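Long-range contacts in porin protein associated with imipenem resistance (Acinetobacter baumannii, PDB 4FUV), which forms an eight-stranded beta-barrel in the outer membrane and is associated with imipenem resistance, probably through a part in ornithine and imipenem uptake: residues 62-67 against 110-115; 68-73 against 106-111. All blocks are in the same frame, centred on the assembly; numbering follows the deposited sequence. Where two conformers were deposited one is given.

Contact 1: residues 62-67 against 110-115; sequences NGSTYD and LTRNVD
Arg112 and Ser64 form the side-chain hydrogen bond of this contact: Arg112 NE donates a hydrogen bond to Ser64 OG over 2.9 Å, with the hydroxyl exactly in the guanidinium plane and an N-H...O angle of 168°. A water accepts, in a longer bond, from Arg112 NH2 and donates to Asn62 O. It lies an unusually short 2.5 Å from Ser64 OG, so the hydroxyl accepts from Arg112 NE and appears to donate to the water. Tyr66 approaches the same guanidinium from another direction. Its OH stands over the centre of one face, 3.0 Å from Arg112 CZ, where no N-H points at it, while ring and guanidinium planes lie 40° apart. Arg112 CG, anti to the backbone N (chi1 167°), sits 3.8 Å from Tyr66 CE2, and the extended chain beyond it carries NE to Ser64 OG.

The backbones pair as antiparallel strands. Thr65 and Asn113 exchange two N-H...O bonds, the one from Asn113 N to Thr65 O measuring 2.7 Å, and Asp67 and Thr111 exchange another two. Beyond the last bridge, Asp115 N reaches Gly63 O at 2.8 Å. The backbone angles of Gly63 would press a CB against the preceding carbonyl O, which accounts for glycine in this turn.

Leu110 CD1 meets the edge of the Tyr66 ring at CD2, 4.2 Å away, and Val114 CG2 touches Ser64 OG at 3.4 Å. The other face carries one carboxylate (Asp67), the Thr65 and Thr111 hydroxyls and the Asn113 amide; there Asp67 OD1 bonds Ser56 and Thr111 OG1 bonds Asn137. At the ladder's end, Asp115 makes a salt bridge to Lys60.

The in-plane bond and the Tyr66 hydroxyl over the face should limit rotation of the guanidinium, whose positive charge probably polarises both hydroxyls.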
ATOM      1  N   ASN A  62      10.672  -5.693  -4.395  1.00 48.27           N
ATOM      2  CA  ASN A  62      11.702  -5.252  -3.477  1.00 48.89           C
ATOM      3  C   ASN A  62      12.949  -6.134  -3.555  1.00 41.88           C
ATOM      4  O   ASN A  62      13.552  -6.464  -2.537  1.00 38.25           O
ATOM      5  CB  ASN A  62      11.147  -5.227  -2.051  1.00 57.47           C
ATOM      6  CG  ASN A  62      11.606  -4.023  -1.275  1.00 67.65           C
ATOM      7  OD1 ASN A  62      11.718  -2.927  -1.824  1.00 71.96           O
ATOM      8  ND2 ASN A  62      11.883  -4.215   0.011  1.00 68.40           N
ATOM      9  N   GLY A  63      13.317  -6.526  -4.769  1.00 36.37           N
ATOM     10  CA  GLY A  63      14.508  -7.331  -4.981  1.00 42.39           C
ATOM     11  C   GLY A  63      14.309  -8.826  -4.775  1.00 40.70           C
ATOM     12  O   GLY A  63      15.248  -9.604  -4.928  1.00 44.14           O
ATOM     13  N   SER A  64      13.095  -9.234  -4.416  1.00 35.10           N
ATOM     14  CA  SER A  64      12.801 -10.658  -4.288  1.00 34.41           C
ATOM     15  C   SER A  64      11.847 -11.156  -5.364  1.00 40.47           C
ATOM     16  O   SER A  64      10.958 -10.434  -5.825  1.00 41.53           O
ATOM     17  CB  SER A  64      12.233 -11.011  -2.912  1.00 41.05           C
ATOM     18  OG  SER A  64      13.234 -11.027  -1.913  1.00 43.85           O
ATOM     19  N   THR A  65      12.039 -12.412  -5.733  1.00 41.39           N
ATOM     20  CA  THR A  65      11.153 -13.109  -6.639  1.00 46.55           C
ATOM     21  C   THR A  65      10.596 -14.319  -5.896  1.00 49.17           C
ATOM     22  O   THR A  65      11.301 -14.944  -5.096  1.00 48.57           O
ATOM     23  CB  THR A  65      11.929 -13.531  -7.903  1.00 50.90           C
ATOM     24  OG1 THR A  65      11.683 -12.578  -8.941  1.00 58.97           O
ATOM     25  CG2 THR A  65      11.525 -14.908  -8.371  1.00 56.35           C
ATOM     26  N   TYR A  66       9.325 -14.629  -6.129  1.00 45.43           N
ATOM     27  CA  TYR A  66       8.699 -15.782  -5.497  1.00 37.32           C
ATOM     28  C   TYR A  66       8.253 -16.807  -6.536  1.00 43.99           C
ATOM     29  O   TYR A  66       7.839 -16.447  -7.636  1.00 55.96           O
ATOM     30  CB  TYR A  66       7.527 -15.342  -4.619  1.00 30.36           C
ATOM     31  CG  TYR A  66       7.953 -14.456  -3.467  1.00 45.72           C
ATOM     32  CD1 TYR A  66       8.128 -13.091  -3.645  1.00 42.82           C
ATOM     33  CD2 TYR A  66       8.194 -14.989  -2.203  1.00 41.92           C
ATOM     34  CE1 TYR A  66       8.518 -12.278  -2.602  1.00 39.79           C
ATOM     35  CE2 TYR A  66       8.580 -14.184  -1.152  1.00 45.70           C
ATOM     36  CZ  TYR A  66       8.749 -12.827  -1.359  1.00 47.96           C
ATOM     37  OH  TYR A  66       9.147 -12.011  -0.322  1.00 56.30           O
ATOM     38  N   ASP A  67       8.370 -18.084  -6.184  1.00 42.46           N
ATOM     39  CA  ASP A  67       7.890 -19.179  -7.015  1.00 44.87           C
ATOM     40  C   ASP A  67       7.037 -20.089  -6.140  1.00 42.65           C
ATOM     41  O   ASP A  67       7.493 -20.556  -5.095  1.00 37.86           O
ATOM     42  CB  ASP A  67       9.059 -19.980  -7.609  1.00 51.24           C
ATOM     43  CG  ASP A  67      10.000 -19.125  -8.449  1.00 57.06           C
ATOM     44  OD1 ASP A  67       9.532 -18.155  -9.083  1.00 57.91           O
ATOM     45  OD2 ASP A  67      11.218 -19.429  -8.477  1.00 57.51           O
ATOM     46  N   LEU A 110       7.123 -23.129  -1.612  1.00 39.08           N
ATOM     47  CA  LEU A 110       7.387 -21.720  -1.892  1.00 35.62           C
ATOM     48  C   LEU A 110       8.883 -21.407  -1.881  1.00 45.87           C
ATOM     49  O   LEU A 110       9.590 -21.762  -0.942  1.00 45.35           O
ATOM     50  CB  LEU A 110       6.694 -20.847  -0.856  1.00 32.77           C
ATOM     51  CG  LEU A 110       6.997 -19.357  -0.960  1.00 42.98           C
ATOM     52  CD1 LEU A 110       6.393 -18.768  -2.229  1.00 44.36           C
ATOM     53  CD2 LEU A 110       6.493 -18.631   0.270  1.00 36.73           C
ATOM     54  N   THR A 111       9.359 -20.729  -2.919  1.00 44.89           N
ATOM     55  CA  THR A 111      10.766 -20.351  -3.010  1.00 40.17           C
ATOM     56  C   THR A 111      10.929 -18.845  -3.180  1.00 40.99           C
ATOM     57  O   THR A 111      10.374 -18.252  -4.104  1.00 45.06           O
ATOM     58  CB  THR A 111      11.432 -21.043  -4.182  1.00 39.75           C
ATOM     59  OG1 THR A 111      11.475 -22.450  -3.932  1.00 41.90           O
ATOM     60  CG2 THR A 111      12.843 -20.523  -4.370  1.00 49.97           C
ATOM     61  N   ARG A 112      11.673 -18.221  -2.276  1.00 38.76           N
ATOM     62  CA  ARG A 112      11.982 -16.804  -2.409  1.00 29.42           C
ATOM     63  C   ARG A 112      13.423 -16.618  -2.879  1.00 34.76           C
ATOM     64  O   ARG A 112      14.361 -17.084  -2.235  1.00 40.72           O
ATOM     65  CB  ARG A 112      11.746 -16.066  -1.092  1.00 29.15           C
ATOM     66  CG  ARG A 112      12.329 -14.651  -1.049  1.00 26.13           C
ATOM     67  CD  ARG A 112      12.049 -14.000   0.300  1.00 29.62           C
ATOM     68  NE  ARG A 112      12.154 -12.543   0.246  1.00 29.69           N
ATOM     69  CZ  ARG A 112      11.746 -11.726   1.217  1.00 35.00           C
ATOM     70  NH1 ARG A 112      11.198 -12.222   2.321  1.00 28.68           N
ATOM     71  NH2 ARG A 112      11.879 -10.411   1.082  1.00 33.55           N
ATOM     72  N   ASN A 113      13.585 -15.936  -4.006  1.00 38.23           N
ATOM     73  CA  ASN A 113      14.902 -15.610  -4.534  1.00 41.53           C
ATOM     74  C   ASN A 113      15.241 -14.146  -4.272  1.00 41.32           C
ATOM     75  O   ASN A 113      14.593 -13.244  -4.797  1.00 44.42           O
ATOM     76  CB  ASN A 113      14.970 -15.917  -6.033  1.00 39.08           C
ATOM     77  CG  ASN A 113      14.413 -17.290  -6.367  1.00 50.85           C
ATOM     78  OD1 ASN A 113      13.348 -17.413  -6.992  1.00 52.33           O
ATOM     79  ND2 ASN A 113      15.117 -18.333  -5.937  1.00 36.62           N
ATOM     80  N   VAL A 114      16.256 -13.913  -3.454  1.00 41.64           N
ATOM     81  CA  VAL A 114      16.623 -12.552  -3.085  1.00 40.09           C
ATOM     82  C   VAL A 114      17.821 -12.079  -3.907  1.00 35.43           C
ATOM     83  O   VAL A 114      18.871 -12.715  -3.883  1.00 42.75           O
ATOM     84  CB  VAL A 114      16.929 -12.467  -1.571  1.00 35.61           C
ATOM     85  CG1 VAL A 114      17.286 -11.041  -1.154  1.00 26.65           C
ATOM     86  CG2 VAL A 114      15.738 -12.984  -0.770  1.00 34.01           C
ATOM     87  N   ASP A 115      17.654 -10.984  -4.652  1.00 29.76           N
ATOM     88  CA  ASP A 115      18.755 -10.410  -5.425  1.00 35.60           C
ATOM     89  C   ASP A 115      19.918 -10.053  -4.521  1.00 35.43           C
ATOM     90  O   ASP A 115      19.729  -9.699  -3.354  1.00 28.48           O
ATOM     91  CB  ASP A 115      18.343  -9.125  -6.143  1.00 42.60           C
ATOM     92  CG  ASP A 115      17.422  -9.366  -7.312  1.00 50.99           C
ATOM     93  OD1 ASP A 115      17.380 -10.505  -7.826  1.00 51.24           O
ATOM     94  OD2 ASP A 115      16.752  -8.392  -7.721  1.00 49.45           O
TER
HETATM   95  O   HOH W   1      13.844  -8.759  -0.968  1.00 39.90           O

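Contact 2: residues 68-73 against 106-111; sequences LDMDNN and NDYDLT
Asp69 with Asp109 and Asp71 with Asp107 are the hydrogen-bonded pairs of this antiparallel ladder, each exchanging two backbone N-H...O bonds. The shortest runs from Asp107 N to Asp71 O at 2.8 Å. The bond from Asp69 N to Asp109 O is 3.0 Å long, and its donor lies above the carbonyl plane. Between these pairs, CA-H...O contacts fill the non-hydrogen-bonded positions, as where Met70 CA lies 3.2 Å from Asp107 O.

One side-chain hydrogen bond crosses the strands. Asn72 ND2 donates to Asn106 OD1 over 2.8 Å, meeting a lone pair in the carbonyl plane and remaining nearly in its own amide plane, although the two amides are turned 61° from each other. Asn106 OD1 also accepts from Asn74, so two amides grip this buried oxygen. Asn72 ND2 makes a weak bond to Met70 SD as well.

The sulfur contact is of the Met-aromatic kind. Met70 runs side by side with Tyr108, its CG anti to the backbone N (chi1 177°), and SD comes 3.3 Å from Tyr108 CE2; it approaches the ring obliquely, 61° off the normal. Leu110 CD1 adds a looser apolar touch on Leu68 CB at 4.4 Å. Beyond the pair, Leu214 of strand 213-224 packs on Asn106 and Tyr108, so this face probably looks inward.

Charge gathers on the opposite face. The carboxylates of Asp69 and Asp109 lie side by side with planes only slightly inclined, Asp69 OD2 being 4.0 Å from Asp109 OD1; Ser54 bonds Asp69 OD1. Such clustering could raise the affinity of these acids for protons.

Continuous antiparallel pairing between flanking strands 42-56 and 134-144 is that of a beta-barrel wall, and the four probably outward acids are consistent with this length lying beyond the lipid-facing belt.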
ATOM      1  N   LEU A  68       5.803 -20.344  -6.563  1.00 37.63           N
ATOM      2  CA  LEU A  68       4.872 -21.145  -5.771  1.00 44.26           C
ATOM      3  C   LEU A  68       4.400 -22.394  -6.525  1.00 52.26           C
ATOM      4  O   LEU A  68       3.849 -22.305  -7.626  1.00 50.39           O
ATOM      5  CB  LEU A  68       3.662 -20.301  -5.379  1.00 46.96           C
ATOM      6  CG  LEU A  68       2.824 -20.613  -4.130  1.00 58.32           C
ATOM      7  CD1 LEU A  68       1.665 -19.644  -4.058  1.00 56.66           C
ATOM      8  CD2 LEU A  68       2.304 -22.037  -4.081  1.00 64.69           C
ATOM      9  N   ASP A  69       4.615 -23.555  -5.916  1.00 51.32           N
ATOM     10  CA  ASP A  69       4.005 -24.792  -6.382  1.00 50.82           C
ATOM     11  C   ASP A  69       2.990 -25.252  -5.342  1.00 49.67           C
ATOM     12  O   ASP A  69       3.205 -25.115  -4.133  1.00 42.52           O
ATOM     13  CB  ASP A  69       5.059 -25.874  -6.627  1.00 57.33           C
ATOM     14  CG  ASP A  69       5.979 -25.539  -7.789  1.00 68.07           C
ATOM     15  OD1 ASP A  69       5.508 -24.897  -8.752  1.00 70.52           O
ATOM     16  OD2 ASP A  69       7.172 -25.912  -7.741  1.00 73.64           O
ATOM     17  N   MET A  70       1.868 -25.779  -5.815  1.00 45.98           N
ATOM     18  CA  MET A  70       0.829 -26.249  -4.916  1.00 38.39           C
ATOM     19  C   MET A  70       0.151 -27.477  -5.505  1.00 42.31           C
ATOM     20  O   MET A  70      -0.234 -27.487  -6.668  1.00 35.85           O
ATOM     21  CB  MET A  70      -0.189 -25.145  -4.640  1.00 38.61           C
ATOM     22  CG  MET A  70      -1.360 -25.582  -3.764  1.00 42.68           C
ATOM     23  SD  MET A  70      -2.535 -24.262  -3.385  1.00 45.55           S
ATOM     24  CE  MET A  70      -3.513 -24.186  -4.894  1.00 39.57           C
ATOM     25  N   ASP A  71       0.000 -28.513  -4.690  0.54 41.82           N
ATOM     26  CA  ASP A  71      -0.658 -29.735  -5.122  0.54 43.05           C
ATOM     27  C   ASP A  71      -1.763 -30.060  -4.122  0.54 38.84           C
ATOM     28  O   ASP A  71      -1.518 -30.113  -2.919  0.54 38.34           O
ATOM     29  CB  ASP A  71       0.363 -30.874  -5.210  0.54 47.86           C
ATOM     30  CG  ASP A  71      -0.221 -32.148  -5.782  0.54 52.68           C
ATOM     31  OD1 ASP A  71      -1.302 -32.092  -6.409  0.54 56.22           O
ATOM     32  OD2 ASP A  71       0.409 -33.211  -5.608  0.54 56.43           O
ATOM     33  N   ASN A  72      -2.979 -30.258  -4.621  1.00 31.76           N
ATOM     34  CA  ASN A  72      -4.134 -30.497  -3.760  1.00 31.84           C
ATOM     35  C   ASN A  72      -4.853 -31.803  -4.106  1.00 31.68           C
ATOM     36  O   ASN A  72      -4.860 -32.244  -5.259  1.00 29.66           O
ATOM     37  CB  ASN A  72      -5.117 -29.316  -3.815  1.00 30.18           C
ATOM     38  CG  ASN A  72      -4.417 -27.957  -3.801  1.00 37.79           C
ATOM     39  OD1 ASN A  72      -4.011 -27.441  -4.846  1.00 40.78           O
ATOM     40  ND2 ASN A  72      -4.286 -27.370  -2.617  1.00 29.79           N
ATOM     41  N   ASN A  73      -5.455 -32.416  -3.093  1.00 31.46           N
ATOM     42  CA  ASN A  73      -6.178 -33.668  -3.263  1.00 33.99           C
ATOM     43  C   ASN A  73      -7.127 -33.822  -2.092  1.00 33.05           C
ATOM     44  O   ASN A  73      -6.881 -34.594  -1.168  1.00 37.43           O
ATOM     45  CB  ASN A  73      -5.208 -34.853  -3.335  1.00 34.33           C
ATOM     46  CG  ASN A  73      -5.883 -36.133  -3.809  1.00 38.66           C
ATOM     47  OD1 ASN A  73      -6.747 -36.113  -4.693  1.00 40.98           O
ATOM     48  ND2 ASN A  73      -5.499 -37.252  -3.216  1.00 30.84           N
ATOM     49  N   ASN A 106      -2.528 -31.501   0.972  1.00 31.55           N
ATOM     50  CA  ASN A 106      -2.108 -30.271   0.313  1.00 33.62           C
ATOM     51  C   ASN A 106      -0.612 -30.026   0.500  1.00 37.90           C
ATOM     52  O   ASN A 106      -0.129 -29.950   1.625  1.00 31.66           O
ATOM     53  CB  ASN A 106      -2.905 -29.080   0.860  1.00 33.35           C
ATOM     54  CG  ASN A 106      -4.414 -29.239   0.658  1.00 38.36           C
ATOM     55  OD1 ASN A 106      -4.954 -28.868  -0.389  1.00 31.52           O
ATOM     56  ND2 ASN A 106      -5.095 -29.785   1.662  1.00 35.82           N
ATOM     57  N   ASP A 107       0.118 -29.916  -0.603  1.00 29.12           N
ATOM     58  CA  ASP A 107       1.532 -29.588  -0.533  1.00 39.78           C
ATOM     59  C   ASP A 107       1.787 -28.202  -1.092  1.00 45.26           C
ATOM     60  O   ASP A 107       1.352 -27.873  -2.195  1.00 46.41           O
ATOM     61  CB  ASP A 107       2.361 -30.611  -1.305  1.00 45.87           C
ATOM     62  CG  ASP A 107       2.150 -32.022  -0.806  1.00 67.48           C
ATOM     63  OD1 ASP A 107       1.913 -32.201   0.407  1.00 76.82           O
ATOM     64  OD2 ASP A 107       2.218 -32.957  -1.628  1.00 77.96           O
ATOM     65  N   TYR A 108       2.493 -27.396  -0.312  1.00 44.06           N
ATOM     66  CA  TYR A 108       2.968 -26.098  -0.761  1.00 45.34           C
ATOM     67  C   TYR A 108       4.503 -26.114  -0.841  1.00 54.69           C
ATOM     68  O   TYR A 108       5.180 -26.646   0.040  1.00 60.63           O
ATOM     69  CB  TYR A 108       2.467 -25.010   0.188  1.00 47.23           C
ATOM     70  CG  TYR A 108       0.961 -25.016   0.353  1.00 37.81           C
ATOM     71  CD1 TYR A 108       0.337 -25.830   1.298  1.00 39.30           C
ATOM     72  CD2 TYR A 108       0.155 -24.225  -0.452  1.00 38.86           C
ATOM     73  CE1 TYR A 108      -1.064 -25.834   1.441  1.00 34.83           C
ATOM     74  CE2 TYR A 108      -1.223 -24.230  -0.320  1.00 40.98           C
ATOM     75  CZ  TYR A 108      -1.831 -25.035   0.624  1.00 39.81           C
ATOM     76  OH  TYR A 108      -3.215 -25.025   0.734  1.00 40.22           O
ATOM     77  N   ASP A 109       5.044 -25.561  -1.920  1.00 47.77           N
ATOM     78  CA  ASP A 109       6.485 -25.424  -2.083  1.00 42.95           C
ATOM     79  C   ASP A 109       6.788 -24.006  -2.558  1.00 46.42           C
ATOM     80  O   ASP A 109       6.699 -23.712  -3.751  1.00 49.54           O
ATOM     81  CB  ASP A 109       7.018 -26.452  -3.084  1.00 49.55           C
ATOM     82  CG  ASP A 109       8.523 -26.341  -3.299  1.00 68.62           C
ATOM     83  OD1 ASP A 109       8.950 -25.540  -4.161  1.00 75.64           O
ATOM     84  OD2 ASP A 109       9.286 -27.051  -2.608  1.00 73.25           O
ATOM     85  N   LEU A 110       7.123 -23.129  -1.612  1.00 39.08           N
ATOM     86  CA  LEU A 110       7.387 -21.720  -1.892  1.00 35.62           C
ATOM     87  C   LEU A 110       8.883 -21.407  -1.881  1.00 45.87           C
ATOM     88  O   LEU A 110       9.590 -21.762  -0.942  1.00 45.35           O
ATOM     89  CB  LEU A 110       6.694 -20.847  -0.856  1.00 32.77           C
ATOM     90  CG  LEU A 110       6.997 -19.357  -0.960  1.00 42.98           C
ATOM     91  CD1 LEU A 110       6.393 -18.768  -2.229  1.00 44.36           C
ATOM     92  CD2 LEU A 110       6.493 -18.631   0.270  1.00 36.73           C
ATOM     93  N   THR A 111       9.359 -20.729  -2.919  1.00 44.89           N
ATOM     94  CA  THR A 111      10.766 -20.351  -3.010  1.00 40.17           C
ATOM     95  C   THR A 111      10.929 -18.845  -3.180  1.00 40.99           C
ATOM     96  O   THR A 111      10.374 -18.252  -4.104  1.00 45.06           O
ATOM     97  CB  THR A 111      11.432 -21.043  -4.182  1.00 39.75           C
ATOM     98  OG1 THR A 111      11.475 -22.450  -3.932  1.00 41.90           O
ATOM     99  CG2 THR A 111      12.843 -20.523  -4.370  1.00 49.97           C
TER

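How the contacts relate
Contacts 1 and 2 are successive lengths of one antiparallel pairing between strands 64-81 and 95-114, their centres 16 Å apart. Leu110 and Thr111 belong to both, and Leu110 bridges the junction: its CD1 touches a residue of each contact on the facing strand. The segment axes are 161° apart in contact 1 and 178° in contact 2. The centre of contact 2 is about 10 Å, and that of contact 1 about 21 Å, from the centre of the chain. Bound detergent touches Asn73, at the end of contact 2 far from contact 1; both contacts probably extend from the barrel past that point. A sulfate, probably from the crystallisation liquor, lies about 4 Å from Gly63 in contact 1.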